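Dehydroascorbate reductase (Chlamydomonas reinhardtii, PDB 5XFT) probably catalyses the reduction of L-dehydroascorbate to L-ascorbate, using two molecules of glutathione that leave as glutathione disulfide. Local coordinates at residues Thr6-Gly11 / Glu41-Asp46; Pro22-Val27 / Gly58-Ile63; Val27-Glu32 / Gln198-Gly203. All coordinates share one frame; numbering follows the deposited sequence.

Interaction 1 (Thr6-Gly11 / Glu41-Asp46); sequences TIYVKG and EYIDFD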
loop_
_atom_site.group_PDB
_atom_site.type_symbol
_atom_site.label_atom_id
_atom_site.label_comp_id
_atom_site.label_asym_id
_atom_site.label_seq_id
_atom_site.Cartn_x
_atom_site.Cartn_y
_atom_site.Cartn_z
ATOM N N THR A 6 13.353 -12.681 2.276
ATOM C CA THR A 6 12.958 -11.997 3.501
ATOM C C THR A 6 12.452 -10.595 3.176
ATOM O O THR A 6 13.095 -9.852 2.430
ATOM C CB THR A 6 14.130 -11.900 4.479
ATOM O OG1 THR A 6 14.728 -13.186 4.630
ATOM C CG2 THR A 6 13.647 -11.403 5.844
ATOM N N ILE A 7 11.320 -10.231 3.754
ATOM C CA ILE A 7 10.742 -8.908 3.579
ATOM C C ILE A 7 10.671 -8.269 4.960
ATOM O O ILE A 7 9.838 -8.644 5.791
ATOM C CB ILE A 7 9.368 -8.959 2.906
ATOM C CG1 ILE A 7 9.444 -9.798 1.633
ATOM C CG2 ILE A 7 8.909 -7.555 2.535
ATOM C CD1 ILE A 7 8.119 -9.863 0.878
ATOM N N TYR A 8 11.570 -7.324 5.218
ATOM C CA TYR A 8 11.554 -6.533 6.440
ATOM C C TYR A 8 10.512 -5.438 6.294
ATOM O O TYR A 8 10.614 -4.584 5.395
ATOM C CB TYR A 8 12.927 -5.939 6.717
ATOM C CG TYR A 8 14.016 -6.974 6.789
ATOM C CD1 TYR A 8 14.426 -7.495 8.005
ATOM C CD2 TYR A 8 14.638 -7.430 5.638
ATOM C CE1 TYR A 8 15.422 -8.444 8.070
ATOM C CE2 TYR A 8 15.627 -8.381 5.691
ATOM C CZ TYR A 8 16.016 -8.888 6.907
ATOM O OH TYR A 8 17.018 -9.835 6.961
ATOM N N VAL A 9 9.508 -5.483 7.176
ATOM C CA VAL A 9 8.364 -4.587 7.155
ATOM C C VAL A 9 8.171 -4.016 8.551
ATOM O O VAL A 9 8.814 -4.437 9.512
ATOM C CB VAL A 9 7.076 -5.296 6.687
ATOM C CG1 VAL A 9 7.218 -5.783 5.256
ATOM C CG2 VAL A 9 6.749 -6.453 7.617
ATOM N N LYS A 10 7.267 -3.040 8.655
ATOM C CA LYS A 10 6.948 -2.463 9.951
ATOM C C LYS A 10 6.045 -3.422 10.722
ATOM O O LYS A 10 4.996 -3.842 10.219
ATOM C CB LYS A 10 6.278 -1.105 9.780
ATOM C CG LYS A 10 5.663 -0.569 11.068
ATOM C CD LYS A 10 4.653 0.540 10.810
ATOM C CE LYS A 10 4.162 1.147 12.114
ATOM N NZ LYS A 10 4.554 2.571 12.300
ATOM N N GLY A 11 6.451 -3.784 11.932
ATOM C CA GLY A 11 5.676 -4.744 12.678
ATOM C C GLY A 11 5.971 -4.702 14.159
ATOM O O GLY A 11 6.637 -3.795 14.658
ATOM N N GLU A 41 9.947 -10.360 8.255
ATOM C CA GLU A 41 10.687 -9.991 9.449
ATOM C C GLU A 41 10.194 -8.618 9.882
ATOM O O GLU A 41 10.170 -7.684 9.074
ATOM C CB GLU A 41 12.190 -9.977 9.171
ATOM C CG GLU A 41 13.047 -10.341 10.363
ATOM C CD GLU A 41 13.015 -11.817 10.662
ATOM O OE1 GLU A 41 12.574 -12.162 11.771
ATOM O OE2 GLU A 41 13.410 -12.621 9.789
ATOM N N TYR A 42 9.772 -8.502 11.138
ATOM C CA TYR A 42 9.141 -7.285 11.627
ATOM C C TYR A 42 10.178 -6.361 12.241
ATOM O O TYR A 42 10.976 -6.782 13.085
ATOM C CB TYR A 42 8.063 -7.609 12.657
ATOM C CG TYR A 42 7.001 -8.499 12.100
ATOM C CD1 TYR A 42 6.193 -8.061 11.070
ATOM C CD2 TYR A 42 6.816 -9.787 12.584
ATOM C CE1 TYR A 42 5.220 -8.867 10.545
ATOM C CE2 TYR A 42 5.838 -10.608 12.055
ATOM C CZ TYR A 42 5.044 -10.138 11.034
ATOM O OH TYR A 42 4.065 -10.938 10.494
ATOM N N ILE A 43 10.165 -5.106 11.811
ATOM C CA ILE A 43 11.001 -4.069 12.394
ATOM C C ILE A 43 10.134 -3.266 13.352
ATOM O O ILE A 43 9.071 -2.756 12.970
ATOM C CB ILE A 43 11.616 -3.161 11.318
ATOM C CG1 ILE A 43 12.415 -3.977 10.294
ATOM C CG2 ILE A 43 12.465 -2.080 11.972
ATOM C CD1 ILE A 43 13.714 -4.538 10.809
ATOM N N ASP A 44 10.578 -3.175 14.597
ATOM C CA ASP A 44 9.948 -2.310 15.580
ATOM C C ASP A 44 10.523 -0.907 15.420
ATOM O O ASP A 44 11.719 -0.698 15.642
ATOM C CB ASP A 44 10.187 -2.875 16.983
ATOM C CG ASP A 44 9.845 -1.896 18.096
ATOM O OD1 ASP A 44 10.377 -2.087 19.209
ATOM O OD2 ASP A 44 9.066 -0.946 17.872
ATOM N N PHE A 45 9.673 0.048 15.026
ATOM C CA PHE A 45 10.142 1.403 14.751
ATOM C C PHE A 45 10.713 2.086 15.984
ATOM O O PHE A 45 11.430 3.084 15.847
ATOM C CB PHE A 45 9.011 2.256 14.174
ATOM C CG PHE A 45 8.808 2.079 12.698
ATOM C CD1 PHE A 45 9.600 1.202 11.975
ATOM C CD2 PHE A 45 7.820 2.796 12.031
ATOM C CE1 PHE A 45 9.407 1.036 10.615
ATOM C CE2 PHE A 45 7.621 2.638 10.669
ATOM C CZ PHE A 45 8.416 1.757 9.961
ATOM N N ASP A 46 10.414 1.586 17.179
ATOM C CA ASP A 46 11.004 2.108 18.402
ATOM C C ASP A 46 12.322 1.429 18.750
ATOM O O ASP A 46 12.879 1.705 19.816
ATOM C CB ASP A 46 10.022 1.965 19.571
ATOM C CG ASP A 46 8.763 2.801 19.386
ATOM O OD1 ASP A 46 7.693 2.217 19.107
ATOM O OD2 ASP A 46 8.842 4.042 19.519
HETATM O O HOH W 1 6.975 -0.750 14.977
#
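Ile-7, Val-9 and Gly-11 pair with Glu-41 and Ile-43 as two parallel strands in the sheet of the thioredoxin-like domain, their axes 4.7 Å apart and 22° from parallel. Glu-41 N donates a hydrogen bond to Ile-7 O, and Glu-41 O accepts from Val-9 N. The pattern repeats two residues on, where Ile-43 N reaches Val-9 O and Ile-43 O takes Gly-11 N. Tyr-8, Glu-41, Lys-10 and Ile-43 share one face. There the Tyr-8 ring and the Glu-41 chain lie side by side, CD1 of Tyr-8 being 3.5 Å from CB of Glu-41; Trp-51 meets the same ring edge-to-face. On the other face Val-9 CG2 touches Tyr-42 CD1 at 3.8 Å, and Val-9 also packs on Cys-24 of helix 22-33. Tyr-42 CD1 reaches over Gly-11 as well, where a CB would clash with it. On the face it shares with Tyr-8, Lys-10 sends CG anti to its backbone N (chi1 168°) and crosses Phe-45 at about a right angle. Lys-10 CG stands over one face of the Phe-45 ring, 3.9 Å from its centroid, while the bent chain end brings Lys-10 NZ within 3.3 Å of Phe-45 CD2. Lys-48 adds a cation-pi contact to this ring. A water donates to Gly-11 O and accepts from Phe-45 N at 2.8 Å, extending the link beyond the strands. Parallel neighbours joined through helix 22-33 form the beta-alpha-beta crossover that opens the thioredoxin-like domain of glutathione S-transferases.

Interaction 2 (Pro22-Val27 / Gly58-Ile63); sequences PFCHRV and GKVPVI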
loop_
_atom_site.group_PDB
_atom_site.type_symbol
_atom_site.label_atom_id
_atom_site.label_comp_id
_atom_site.label_asym_id
_atom_site.label_seq_id
_atom_site.Cartn_x
_atom_site.Cartn_y
_atom_site.Cartn_z
ATOM N N PRO A 22 2.029 1.475 4.349
ATOM C CA PRO A 22 1.422 1.204 3.033
ATOM C C PRO A 22 2.428 0.819 1.960
ATOM O O PRO A 22 2.036 0.176 0.975
ATOM C CB PRO A 22 0.722 2.528 2.693
ATOM C CG PRO A 22 1.507 3.566 3.434
ATOM C CD PRO A 22 1.949 2.899 4.720
ATOM N N PHE A 23 3.706 1.179 2.116
ATOM C CA PHE A 23 4.712 0.810 1.124
ATOM C C PHE A 23 5.161 -0.638 1.304
ATOM O O PHE A 23 5.255 -1.400 0.327
ATOM C CB PHE A 23 5.886 1.787 1.206
ATOM C CG PHE A 23 5.468 3.220 1.068
ATOM C CD1 PHE A 23 5.389 3.809 -0.179
ATOM C CD2 PHE A 23 5.115 3.969 2.181
ATOM C CE1 PHE A 23 4.979 5.130 -0.319
ATOM C CE2 PHE A 23 4.704 5.290 2.050
ATOM C CZ PHE A 23 4.638 5.870 0.796
ATOM N N CYS A 24 5.435 -1.033 2.554
ATOM C CA CYS A 24 5.522 -2.452 2.884
ATOM C C CYS A 24 4.304 -3.191 2.366
ATOM O O CYS A 24 4.422 -4.259 1.751
ATOM C CB CYS A 24 5.614 -2.651 4.394
ATOM S SG CYS A 24 6.994 -1.886 5.227
ATOM N N HIS A 25 3.117 -2.635 2.615
ATOM C CA HIS A 25 1.894 -3.260 2.129
ATOM C C HIS A 25 1.945 -3.461 0.620
ATOM O O HIS A 25 1.495 -4.492 0.109
ATOM C CB HIS A 25 0.679 -2.420 2.529
ATOM C CG HIS A 25 -0.619 -3.163 2.465
ATOM N ND1 HIS A 25 -1.834 -2.553 2.681
ATOM C CD2 HIS A 25 -0.892 -4.465 2.215
ATOM C CE1 HIS A 25 -2.802 -3.444 2.560
ATOM N NE2 HIS A 25 -2.258 -4.612 2.276
ATOM N N ARG A 26 2.515 -2.499 -0.109
ATOM C CA ARG A 26 2.583 -2.620 -1.562
ATOM C C ARG A 26 3.499 -3.767 -1.974
ATOM O O ARG A 26 3.146 -4.583 -2.838
ATOM C CB ARG A 26 3.052 -1.302 -2.187
ATOM C CG ARG A 26 3.663 -1.490 -3.580
ATOM C CD ARG A 26 4.476 -0.267 -4.050
ATOM N NE ARG A 26 4.410 -0.120 -5.495
ATOM C CZ ARG A 26 5.161 0.754 -6.159
ATOM N NH1 ARG A 26 5.996 1.541 -5.487
ATOM N NH2 ARG A 26 5.081 0.874 -7.477
ATOM N N VAL A 27 4.676 -3.863 -1.351
ATOM C CA VAL A 27 5.564 -4.981 -1.669
ATOM C C VAL A 27 4.899 -6.316 -1.344
ATOM O O VAL A 27 4.925 -7.255 -2.153
ATOM C CB VAL A 27 6.905 -4.815 -0.936
ATOM C CG1 VAL A 27 7.737 -6.076 -1.061
ATOM C CG2 VAL A 27 7.645 -3.623 -1.504
ATOM N N GLY A 58 17.180 3.604 7.468
ATOM C CA GLY A 58 16.260 3.323 8.551
ATOM C C GLY A 58 14.867 2.943 8.105
ATOM O O GLY A 58 13.976 2.794 8.943
ATOM N N LYS A 59 14.655 2.760 6.811
ATOM C CA LYS A 59 13.323 2.624 6.258
ATOM C C LYS A 59 13.026 1.179 5.885
ATOM O O LYS A 59 13.921 0.343 5.703
ATOM C CB LYS A 59 13.153 3.518 5.023
ATOM C CG LYS A 59 13.353 4.991 5.318
ATOM C CD LYS A 59 12.466 5.443 6.459
ATOM C CE LYS A 59 12.450 6.944 6.559
ATOM N NZ LYS A 59 13.818 7.496 6.745
ATOM N N VAL A 60 11.733 0.915 5.779
ATOM C CA VAL A 60 11.204 -0.342 5.295
ATOM C C VAL A 60 10.235 0.085 4.203
ATOM O O VAL A 60 9.763 1.218 4.219
ATOM C CB VAL A 60 10.533 -1.141 6.428
ATOM C CG1 VAL A 60 11.567 -1.585 7.466
ATOM C CG2 VAL A 60 9.456 -0.307 7.092
ATOM N N PRO A 61 9.918 -0.801 3.248
ATOM C CA PRO A 61 10.340 -2.201 3.122
ATOM C C PRO A 61 11.784 -2.380 2.699
ATOM O O PRO A 61 12.355 -1.533 1.996
ATOM C CB PRO A 61 9.444 -2.736 2.003
ATOM C CG PRO A 61 9.051 -1.544 1.233
ATOM C CD PRO A 61 8.912 -0.440 2.226
ATOM N N VAL A 62 12.365 -3.497 3.117
ATOM C CA VAL A 62 13.626 -3.968 2.563
ATOM C C VAL A 62 13.427 -5.439 2.243
ATOM O O VAL A 62 12.700 -6.130 2.958
ATOM C CB VAL A 62 14.806 -3.750 3.543
ATOM C CG1 VAL A 62 16.114 -4.217 2.936
ATOM C CG2 VAL A 62 14.924 -2.279 3.946
ATOM N N ILE A 63 14.012 -5.916 1.144
ATOM C CA ILE A 63 13.991 -7.346 0.873
ATOM C C ILE A 63 15.418 -7.873 0.860
ATOM O O ILE A 63 16.394 -7.126 0.765
ATOM C CB ILE A 63 13.276 -7.728 -0.439
ATOM C CG1 ILE A 63 14.113 -7.343 -1.657
ATOM C CG2 ILE A 63 11.856 -7.170 -0.498
ATOM C CD1 ILE A 63 13.920 -8.311 -2.800
#
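The ring of Pro-61 is the bump here, set into a shallow hollow on the first turns of helix 22-33 whose walls are Phe-23 CB, the Cys-24 backbone and Val-27 CG2. Pro-61 CD lies 3.5 Å from Cys-24 N and 3.9 Å from Phe-23 CB, whose aromatic ring leads away from the contact. CG, further round the proline, is 3.7 Å from Val-27 CG2, and CB of Pro-61 also borders that methyl. The peptide bond before Pro-61 is cis, a hallmark of the thioredoxin fold, where a cis-proline loop faces the start of the active-site helix; Cys-24 is the second cysteine of what looks like a thioredoxin-type CxxC at that helix start. An alanine in place of Pro-61 would probably open a gap beside Val-27 CG2 and Phe-23 CB and weaken the preference for the cis peptide. The thiol makes the reciprocal bump. Cys-24 SG, anti to the carbonyl carbon (chi1 -59°), drops into the angle between Val-60 and Pro-61, 3.5 Å from Val-60 CG2 and 3.8 Å from Pro-61 CD. Val-27 divides its methyls: CG2 leans on the proline, whereas CG1, anti to the backbone N, reaches Ile-63 CG2 of strand 62-64 at 4.3 Å. Ile-7 and Ile-78 pack on Val-27 from strand 5-12 and helix 75-85.

Interaction 3 (Val27-Glu32 / Gln198-Gly203); sequences VLLAYE and QHVDYG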
loop_
_atom_site.group_PDB
_atom_site.type_symbol
_atom_site.label_atom_id
_atom_site.label_comp_id
_atom_site.label_asym_id
_atom_site.label_seq_id
_atom_site.Cartn_x
_atom_site.Cartn_y
_atom_site.Cartn_z
ATOM N N VAL A 27 4.676 -3.863 -1.351
ATOM C CA VAL A 27 5.564 -4.981 -1.669
ATOM C C VAL A 27 4.899 -6.316 -1.344
ATOM O O VAL A 27 4.925 -7.255 -2.153
ATOM C CB VAL A 27 6.905 -4.815 -0.936
ATOM C CG1 VAL A 27 7.737 -6.076 -1.061
ATOM C CG2 VAL A 27 7.645 -3.623 -1.504
ATOM N N LEU A 28 4.274 -6.416 -0.164
ATOM C CA LEU A 28 3.611 -7.652 0.246
ATOM C C LEU A 28 2.513 -8.053 -0.729
ATOM O O LEU A 28 2.399 -9.227 -1.108
ATOM C CB LEU A 28 3.026 -7.491 1.646
ATOM C CG LEU A 28 3.984 -7.204 2.792
ATOM C CD1 LEU A 28 3.197 -6.956 4.048
ATOM C CD2 LEU A 28 4.905 -8.373 2.962
ATOM N N LEU A 29 1.669 -7.093 -1.119
ATOM C CA LEU A 29 0.635 -7.386 -2.108
ATOM C C LEU A 29 1.248 -7.821 -3.431
ATOM O O LEU A 29 0.712 -8.701 -4.110
ATOM C CB LEU A 29 -0.277 -6.175 -2.311
ATOM C CG LEU A 29 -1.248 -5.829 -1.179
ATOM C CD1 LEU A 29 -1.972 -4.548 -1.447
ATOM C CD2 LEU A 29 -2.237 -6.949 -0.983
ATOM N N ALA A 30 2.383 -7.227 -3.811
ATOM C CA ALA A 30 3.057 -7.659 -5.033
ATOM C C ALA A 30 3.485 -9.121 -4.947
ATOM O O ALA A 30 3.294 -9.887 -5.897
ATOM C CB ALA A 30 4.261 -6.764 -5.312
ATOM N N TYR A 31 4.063 -9.530 -3.814
ATOM C CA TYR A 31 4.477 -10.925 -3.662
ATOM C C TYR A 31 3.279 -11.869 -3.646
ATOM O O TYR A 31 3.335 -12.962 -4.224
ATOM C CB TYR A 31 5.310 -11.088 -2.390
ATOM C CG TYR A 31 6.779 -10.849 -2.615
ATOM C CD1 TYR A 31 7.280 -9.561 -2.752
ATOM C CD2 TYR A 31 7.665 -11.911 -2.703
ATOM C CE1 TYR A 31 8.623 -9.337 -2.974
ATOM C CE2 TYR A 31 9.011 -11.700 -2.922
ATOM C CZ TYR A 31 9.487 -10.414 -3.058
ATOM O OH TYR A 31 10.833 -10.206 -3.277
ATOM N N GLU A 32 2.192 -11.474 -2.983
ATOM C CA GLU A 32 0.997 -12.311 -2.958
ATOM C C GLU A 32 0.392 -12.456 -4.350
ATOM O O GLU A 32 -0.095 -13.535 -4.715
ATOM C CB GLU A 32 -0.026 -11.717 -1.991
ATOM C CG GLU A 32 0.375 -11.819 -0.534
ATOM C CD GLU A 32 0.164 -13.211 0.023
ATOM O OE1 GLU A 32 -0.664 -13.955 -0.547
ATOM O OE2 GLU A 32 0.831 -13.565 1.023
ATOM N N GLN A 198 -6.438 -10.581 1.958
ATOM C CA GLN A 198 -6.696 -11.131 3.284
ATOM C C GLN A 198 -5.419 -11.603 3.961
ATOM O O GLN A 198 -5.322 -11.573 5.193
ATOM C CB GLN A 198 -7.685 -12.292 3.191
ATOM C CG GLN A 198 -9.087 -11.894 2.790
ATOM C CD GLN A 198 -9.996 -13.091 2.585
ATOM O OE1 GLN A 198 -9.575 -14.240 2.732
ATOM N NE2 GLN A 198 -11.249 -12.828 2.240
ATOM N N HIS A 199 -4.436 -12.052 3.181
ATOM C CA HIS A 199 -3.239 -12.614 3.791
ATOM C C HIS A 199 -2.433 -11.557 4.531
ATOM O O HIS A 199 -1.744 -11.876 5.505
ATOM C CB HIS A 199 -2.385 -13.302 2.729
ATOM C CG HIS A 199 -3.020 -14.531 2.160
ATOM N ND1 HIS A 199 -4.200 -15.050 2.650
ATOM C CD2 HIS A 199 -2.643 -15.345 1.145
ATOM C CE1 HIS A 199 -4.521 -16.131 1.962
ATOM N NE2 HIS A 199 -3.593 -16.333 1.045
ATOM N N VAL A 200 -2.521 -10.300 4.105
ATOM C CA VAL A 200 -1.632 -9.268 4.624
ATOM C C VAL A 200 -2.430 -8.051 5.073
ATOM O O VAL A 200 -1.932 -6.923 5.028
ATOM C CB VAL A 200 -0.573 -8.893 3.569
ATOM C CG1 VAL A 200 0.382 -10.063 3.342
ATOM C CG2 VAL A 200 -1.239 -8.505 2.250
ATOM N N ASP A 201 -3.666 -8.269 5.518
ATOM C CA ASP A 201 -4.490 -7.194 6.070
ATOM C C ASP A 201 -4.094 -6.965 7.524
ATOM O O ASP A 201 -4.314 -7.831 8.378
ATOM C CB ASP A 201 -5.973 -7.538 5.952
ATOM C CG ASP A 201 -6.885 -6.353 6.260
ATOM O OD1 ASP A 201 -6.439 -5.393 6.925
ATOM O OD2 ASP A 201 -8.063 -6.387 5.841
ATOM N N TYR A 202 -3.513 -5.797 7.810
ATOM C CA TYR A 202 -3.107 -5.470 9.173
ATOM C C TYR A 202 -4.253 -4.921 10.021
ATOM O O TYR A 202 -4.151 -4.937 11.252
ATOM C CB TYR A 202 -1.943 -4.472 9.155
ATOM C CG TYR A 202 -1.994 -3.484 8.012
ATOM C CD1 TYR A 202 -2.764 -2.331 8.100
ATOM C CD2 TYR A 202 -1.273 -3.704 6.844
ATOM C CE1 TYR A 202 -2.814 -1.421 7.054
ATOM C CE2 TYR A 202 -1.312 -2.800 5.797
ATOM C CZ TYR A 202 -2.087 -1.660 5.908
ATOM O OH TYR A 202 -2.141 -0.755 4.871
ATOM N N GLY A 203 -5.327 -4.433 9.406
ATOM C CA GLY A 203 -6.491 -4.014 10.158
ATOM C C GLY A 203 -6.541 -2.510 10.386
ATOM O O GLY A 203 -5.551 -1.788 10.241
#
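Glu-32 and His-199 meet where helix 22-33 passes helix 195-199 and the loop after it. From CB, which points toward that segment, the Glu-32 chain runs on to CG, 4.3 Å from Val-200 CG1, and then bends (chi2 -77°), bringing CD to the His-199 side chain, 3.7 Å from both CB and CD2. At the tip OE1 comes within 3.0 Å of His-199 CD2, at the edge of the imidazole and near its plane, with the carboxylate turned 80° from the ring. OE2 rests 3.6 Å from His-199 CB, and its hydrogen bond is with the Tyr-38 hydroxyl outside the contact, which gives the carboxylate a second hold. Deeper in, Val-200 fits against two leucines of the helix: CG2 touches Leu-29 CD2 at 3.7 Å, and CG1 approaches Leu-28 CB at 4.1 Å. Nearby, Tyr-202 OH is hydrogen-bonded to His-25 ND1 of the same helix. This is the seam between the thioredoxin-like domain and the helical part of the chain in the glutathione S-transferase fold. It is apolar at Val-200 and polar toward the more exposed His-199. No hydrogen bond spans the two segments, and Glu-32 OE1 stays 4.1 Å from His-199 NE2, so Glu-32 and His-199 meet without forming a salt bridge; even so, the nearby carboxylate would probably make it easier for the imidazole to carry a proton.

Overall arrangement
From the N terminus, strand 5-12 comes first; interaction 1 closes a 29-residue loop onto strand 38-43, with helix 22-33 inside it. That helix supplies the first segments of both other contacts, which share Val-27. Interaction 2 closes a loop of similar length, from the helix start to the approach of strand 62-64, and so crosses interaction 1. Interaction 3 spans 165 residues from the same helix to helix 195-199 and the loop after it, crossing the other two. The sheet joins interactions 1 and 2 directly, through Tyr-8 N and Val-62 O, while Ile-7 packs on Val-27, Leu-28 and Tyr-31. The helix thus lies between the sheet and the C-terminal helical part.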